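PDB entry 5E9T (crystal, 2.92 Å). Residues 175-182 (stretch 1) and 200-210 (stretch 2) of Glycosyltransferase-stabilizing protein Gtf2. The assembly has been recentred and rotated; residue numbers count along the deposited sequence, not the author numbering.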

ATOM      1  N   SER B 175      31.549  14.869 -19.753  1.00 32.99           N
ATOM      2  CA  SER B 175      31.400  13.503 -20.241  1.00 37.56           C
ATOM      3  C   SER B 175      32.265  12.555 -19.420  1.00 42.43           C
ATOM      4  O   SER B 175      33.164  12.970 -18.684  1.00 42.85           O
ATOM      5  CB  SER B 175      31.757  13.397 -21.726  1.00 40.73           C
ATOM      6  OG  SER B 175      33.154  13.224 -21.900  1.00 44.21           O
ATOM      7  N   ARG B 176      31.968  11.260 -19.568  1.00 45.05           N
ATOM      8  CA  ARG B 176      32.730  10.219 -18.883  1.00 47.70           C
ATOM      9  C   ARG B 176      34.188  10.215 -19.323  1.00 48.64           C
ATOM     10  O   ARG B 176      35.089   9.971 -18.510  1.00 37.89           O
ATOM     11  CB  ARG B 176      32.089   8.857 -19.152  1.00 46.47           C
ATOM     12  CG  ARG B 176      32.767   7.688 -18.471  1.00 49.20           C
ATOM     13  CD  ARG B 176      31.752   6.856 -17.708  1.00 59.33           C
ATOM     14  NE  ARG B 176      30.763   6.236 -18.584  1.00 66.74           N
ATOM     15  CZ  ARG B 176      29.516   5.957 -18.217  1.00 65.77           C
ATOM     16  NH1 ARG B 176      29.105   6.258 -16.994  1.00 65.41           N
ATOM     17  NH2 ARG B 176      28.676   5.388 -19.073  1.00 73.70           N
ATOM     18  N   VAL B 177      34.439  10.471 -20.611  1.00 52.49           N
ATOM     19  CA  VAL B 177      35.812  10.554 -21.102  1.00 46.60           C
ATOM     20  C   VAL B 177      36.562  11.659 -20.374  1.00 43.92           C
ATOM     21  O   VAL B 177      37.680  11.457 -19.886  1.00 46.23           O
ATOM     22  CB  VAL B 177      35.827  10.772 -22.627  1.00 42.83           C
ATOM     23  CG1 VAL B 177      37.201  11.230 -23.080  1.00 40.95           C
ATOM     24  CG2 VAL B 177      35.429   9.496 -23.348  1.00 46.17           C
ATOM     25  N   ASP B 178      35.946  12.837 -20.267  1.00 44.14           N
ATOM     26  CA  ASP B 178      36.599  13.951 -19.590  1.00 47.88           C
ATOM     27  C   ASP B 178      36.850  13.652 -18.117  1.00 44.93           C
ATOM     28  O   ASP B 178      37.797  14.190 -17.530  1.00 46.67           O
ATOM     29  CB  ASP B 178      35.764  15.221 -19.749  1.00 58.71           C
ATOM     30  CG  ASP B 178      35.831  15.786 -21.153  1.00 63.73           C
ATOM     31  OD1 ASP B 178      36.747  16.592 -21.423  1.00 68.30           O
ATOM     32  OD2 ASP B 178      34.976  15.420 -21.988  1.00 60.51           O
ATOM     33  N   PHE B 179      36.032  12.798 -17.502  1.00 46.18           N
ATOM     34  CA  PHE B 179      36.270  12.445 -16.106  1.00 41.04           C
ATOM     35  C   PHE B 179      37.472  11.518 -15.972  1.00 39.85           C
ATOM     36  O   PHE B 179      38.353  11.748 -15.136  1.00 39.24           O
ATOM     37  CB  PHE B 179      35.027  11.800 -15.494  1.00 35.69           C
ATOM     38  CG  PHE B 179      35.213  11.385 -14.064  1.00 32.05           C
ATOM     39  CD1 PHE B 179      35.750  12.268 -13.142  1.00 32.09           C
ATOM     40  CD2 PHE B 179      34.863  10.113 -13.642  1.00 31.36           C
ATOM     41  CE1 PHE B 179      35.932  11.892 -11.826  1.00 34.97           C
ATOM     42  CE2 PHE B 179      35.042   9.731 -12.325  1.00 25.51           C
ATOM     43  CZ  PHE B 179      35.578  10.623 -11.417  1.00 30.89           C
ATOM     44  N   ILE B 180      37.518  10.460 -16.787  1.00 41.23           N
ATOM     45  CA  ILE B 180      38.649   9.532 -16.763  1.00 39.08           C
ATOM     46  C   ILE B 180      39.950  10.281 -17.000  1.00 44.90           C
ATOM     47  O   ILE B 180      40.969  10.037 -16.345  1.00 43.49           O
ATOM     48  CB  ILE B 180      38.441   8.428 -17.816  1.00 28.26           C
ATOM     49  CG1 ILE B 180      37.132   7.681 -17.570  1.00 26.20           C
ATOM     50  CG2 ILE B 180      39.609   7.456 -17.813  1.00 25.07           C
ATOM     51  CD1 ILE B 180      36.671   6.871 -18.765  1.00 28.39           C
ATOM     52  N   ARG B 181      39.922  11.218 -17.936  1.00 52.75           N
ATOM     53  CA  ARG B 181      41.082  12.022 -18.287  1.00 55.33           C
ATOM     54  C   ARG B 181      41.599  12.829 -17.111  1.00 46.13           C
ATOM     55  O   ARG B 181      42.816  12.900 -16.886  1.00 43.63           O
ATOM     56  CB  ARG B 181      40.667  12.926 -19.425  1.00 65.16           C
ATOM     57  CG  ARG B 181      40.566  12.158 -20.709  1.00 86.79           C
ATOM     58  CD  ARG B 181      41.923  12.055 -21.292  1.00101.32           C
ATOM     59  NE  ARG B 181      42.159  13.213 -22.124  1.00 99.62           N
ATOM     60  CZ  ARG B 181      43.187  14.040 -22.011  1.00103.17           C
ATOM     61  NH1 ARG B 181      43.259  15.064 -22.840  1.00101.18           N
ATOM     62  NH2 ARG B 181      44.129  13.885 -21.084  1.00111.56           N
ATOM     63  N   PHE B 182      40.694  13.472 -16.384  1.00 42.16           N
ATOM     64  CA  PHE B 182      41.072  14.121 -15.144  1.00 39.35           C
ATOM     65  C   PHE B 182      41.755  13.132 -14.212  1.00 39.65           C
ATOM     66  O   PHE B 182      42.762  13.458 -13.574  1.00 41.41           O
ATOM     67  CB  PHE B 182      39.830  14.720 -14.503  1.00 35.82           C
ATOM     68  CG  PHE B 182      40.050  15.199 -13.117  1.00 35.43           C
ATOM     69  CD1 PHE B 182      39.833  14.358 -12.040  1.00 38.59           C
ATOM     70  CD2 PHE B 182      40.462  16.495 -12.887  1.00 37.51           C
ATOM     71  CE1 PHE B 182      40.036  14.799 -10.761  1.00 44.14           C
ATOM     72  CE2 PHE B 182      40.661  16.946 -11.610  1.00 46.10           C
ATOM     73  CZ  PHE B 182      40.447  16.096 -10.543  1.00 48.22           C
TER
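Stretch 2 (200-210) AYSFLVSHSLT

The core of the contact is helix against helix: residues 176-182 on one side, 201-207 on the other, with Ser175 and Ala200 at the N-cap positions. The second helix crosses the first at -72°, its axis passing within 9.4 Å, so the two share a compact patch instead of a long seam; their N-to-C directions differ by 72°, neither parallel nor antiparallel. The backbones come nearest at Val177 and Val205, whose CA atoms lie 5.7 Å apart. After His207 the chain leaves the helix, yet Ser208 and Leu209 still reach the first stretch.

At the crossing, Val177, Ile180 and Val205, all beta-branched, pack together with Leu204 and the CB of Tyr201. Val177 lies over the turn of Leu204 and Val205: its CG2 is 3.7 Å from Leu204 CB, and its CG1 is 4.4 Å from Val205 CG1. One turn on, Ile180 places CG2 3.8 Å from Val205 CG1 and CD1 4.0 Å from Tyr201 CB. Val205 thus touches both Val177 and Ile180, residues three apart that present themselves on the same side of their helix.

Longer side chains extend the contact beyond this patch. Arg176, its CA-CB bond directed toward the second helix, lays its aliphatic part over the Tyr201 ring, with CG 4.3 Å from the ring centroid and 16° off the normal. The chain then runs on across that face until Arg176 NH2 donates a hydrogen bond to Tyr201 OH at 2.8 Å, so one arginine serves both the ring and its hydroxyl. Arg181 starts sideways, but its end comes nearer, and Leu209 CD2 packs over one face of its guanidinium, 3.7 Å from Arg181 CZ.

Ser208 brings a polar group to the patch without leaving it unpaired: its OG lies 3.7 Å from Val177 CG1 while donating a very short hydrogen bond, 2.3 Å, from Ser208 OG to Leu204 O.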

ATOM      1  N   ALA B 200      34.463   1.001 -26.017  1.00 60.97           N
ATOM      2  CA  ALA B 200      33.761   1.983 -25.202  1.00 53.35           C
ATOM      3  C   ALA B 200      34.739   3.052 -24.728  1.00 50.15           C
ATOM      4  O   ALA B 200      35.776   3.273 -25.363  1.00 49.86           O
ATOM      5  CB  ALA B 200      33.066   1.311 -24.018  1.00 52.24           C
ATOM      6  N   TYR B 201      34.373   3.765 -23.659  1.00 51.52           N
ATOM      7  CA  TYR B 201      35.154   4.901 -23.165  1.00 53.09           C
ATOM      8  C   TYR B 201      36.649   4.604 -23.086  1.00 50.97           C
ATOM      9  O   TYR B 201      37.477   5.485 -23.354  1.00 56.04           O
ATOM     10  CB  TYR B 201      34.609   5.311 -21.799  1.00 57.10           C
ATOM     11  CG  TYR B 201      33.100   5.285 -21.782  1.00 62.07           C
ATOM     12  CD1 TYR B 201      32.369   6.211 -22.513  1.00 62.02           C
ATOM     13  CD2 TYR B 201      32.407   4.313 -21.074  1.00 69.11           C
ATOM     14  CE1 TYR B 201      30.994   6.185 -22.523  1.00 63.14           C
ATOM     15  CE2 TYR B 201      31.028   4.280 -21.077  1.00 71.40           C
ATOM     16  CZ  TYR B 201      30.327   5.218 -21.804  1.00 64.86           C
ATOM     17  OH  TYR B 201      28.953   5.191 -21.811  1.00 59.96           O
ATOM     18  N   SER B 202      37.015   3.374 -22.708  1.00 49.40           N
ATOM     19  CA  SER B 202      38.427   2.994 -22.635  1.00 53.40           C
ATOM     20  C   SER B 202      39.132   3.205 -23.960  1.00 59.26           C
ATOM     21  O   SER B 202      40.367   3.309 -24.009  1.00 64.16           O
ATOM     22  CB  SER B 202      38.574   1.525 -22.251  1.00 55.52           C
ATOM     23  OG  SER B 202      38.370   0.724 -23.403  1.00 59.51           O
ATOM     24  N   PHE B 203      38.386   3.129 -25.057  1.00 56.68           N
ATOM     25  CA  PHE B 203      38.989   3.511 -26.315  1.00 55.56           C
ATOM     26  C   PHE B 203      38.937   5.024 -26.485  1.00 57.28           C
ATOM     27  O   PHE B 203      39.960   5.674 -26.735  1.00 66.71           O
ATOM     28  CB  PHE B 203      38.303   2.777 -27.458  1.00 60.60           C
ATOM     29  CG  PHE B 203      38.598   3.364 -28.780  1.00 70.30           C
ATOM     30  CD1 PHE B 203      39.842   3.930 -29.075  1.00 78.88           C
ATOM     31  CD2 PHE B 203      37.622   3.396 -29.721  1.00 71.92           C
ATOM     32  CE1 PHE B 203      40.066   4.502 -30.294  1.00 82.70           C
ATOM     33  CE2 PHE B 203      37.851   3.950 -30.903  1.00 78.59           C
ATOM     34  CZ  PHE B 203      39.062   4.495 -31.212  1.00 78.68           C
ATOM     35  N   LEU B 204      37.758   5.614 -26.296  1.00 49.21           N
ATOM     36  CA  LEU B 204      37.608   7.043 -26.536  1.00 39.78           C
ATOM     37  C   LEU B 204      38.545   7.893 -25.676  1.00 47.03           C
ATOM     38  O   LEU B 204      38.807   9.049 -26.021  1.00 55.29           O
ATOM     39  CB  LEU B 204      36.158   7.469 -26.313  1.00 34.84           C
ATOM     40  CG  LEU B 204      35.101   6.657 -27.065  1.00 37.28           C
ATOM     41  CD1 LEU B 204      33.796   6.683 -26.303  1.00 42.51           C
ATOM     42  CD2 LEU B 204      34.891   7.171 -28.482  1.00 41.62           C
ATOM     43  N   VAL B 205      39.081   7.359 -24.580  1.00 49.83           N
ATOM     44  CA  VAL B 205      40.166   8.072 -23.912  1.00 59.07           C
ATOM     45  C   VAL B 205      41.398   8.111 -24.816  1.00 73.45           C
ATOM     46  O   VAL B 205      42.142   9.102 -24.847  1.00 87.77           O
ATOM     47  CB  VAL B 205      40.482   7.415 -22.561  1.00 51.02           C
ATOM     48  CG1 VAL B 205      39.320   7.654 -21.554  1.00 47.72           C
ATOM     49  CG2 VAL B 205      40.793   5.974 -22.802  1.00 52.85           C
ATOM     50  N   SER B 206      41.645   7.025 -25.555  1.00 64.58           N
ATOM     51  CA  SER B 206      42.811   7.003 -26.426  1.00 68.49           C
ATOM     52  C   SER B 206      42.566   7.837 -27.671  1.00 69.49           C
ATOM     53  O   SER B 206      43.392   8.682 -28.023  1.00 72.53           O
ATOM     54  CB  SER B 206      43.192   5.575 -26.806  1.00 76.01           C
ATOM     55  OG  SER B 206      44.462   5.592 -27.437  1.00 82.88           O
ATOM     56  N   HIS B 207      41.423   7.627 -28.337  1.00 67.91           N
ATOM     57  CA  HIS B 207      41.106   8.383 -29.549  1.00 70.15           C
ATOM     58  C   HIS B 207      41.177   9.891 -29.329  1.00 69.89           C
ATOM     59  O   HIS B 207      41.460  10.642 -30.269  1.00 71.34           O
ATOM     60  CB  HIS B 207      39.714   7.994 -30.061  1.00 69.44           C
ATOM     61  CG  HIS B 207      39.124   8.980 -31.022  1.00 68.83           C
ATOM     62  ND1 HIS B 207      38.525  10.152 -30.610  1.00 72.83           N
ATOM     63  CD2 HIS B 207      39.044   8.970 -32.373  1.00 70.75           C
ATOM     64  CE1 HIS B 207      38.104  10.823 -31.666  1.00 76.05           C
ATOM     65  NE2 HIS B 207      38.403  10.127 -32.749  1.00 76.38           N
ATOM     66  N   SER B 208      40.920  10.353 -28.107  1.00 68.35           N
ATOM     67  CA  SER B 208      40.913  11.774 -27.787  1.00 72.42           C
ATOM     68  C   SER B 208      42.251  12.289 -27.267  1.00 74.37           C
ATOM     69  O   SER B 208      42.367  13.483 -26.971  1.00 73.80           O
ATOM     70  CB  SER B 208      39.810  12.067 -26.767  1.00 80.54           C
ATOM     71  OG  SER B 208      39.831  11.125 -25.708  1.00 85.49           O
ATOM     72  N   LEU B 209      43.246  11.418 -27.108  1.00 79.71           N
ATOM     73  CA  LEU B 209      44.583  11.816 -26.684  1.00 81.01           C
ATOM     74  C   LEU B 209      45.576  11.955 -27.837  1.00 77.77           C
ATOM     75  O   LEU B 209      46.775  12.108 -27.581  1.00 72.71           O
ATOM     76  CB  LEU B 209      45.117  10.850 -25.627  1.00 77.88           C
ATOM     77  CG  LEU B 209      45.036  11.433 -24.210  1.00 73.71           C
ATOM     78  CD1 LEU B 209      45.418  10.404 -23.165  1.00 70.59           C
ATOM     79  CD2 LEU B 209      45.919  12.668 -24.097  1.00 75.38           C
ATOM     80  N   THR B 210      45.116  11.868 -29.092  1.00 76.00           N
ATOM     81  CA  THR B 210      46.023  11.889 -30.244  1.00 75.97           C
ATOM     82  C   THR B 210      47.023  13.040 -30.186  1.00 78.53           C
ATOM     83  O   THR B 210      48.158  12.898 -30.658  1.00 77.93           O
ATOM     84  CB  THR B 210      45.220  11.974 -31.547  1.00 76.00           C
ATOM     85  OG1 THR B 210      44.235  10.932 -31.574  1.00 74.43           O
ATOM     86  CG2 THR B 210      46.133  11.830 -32.768  1.00 78.84           C
TER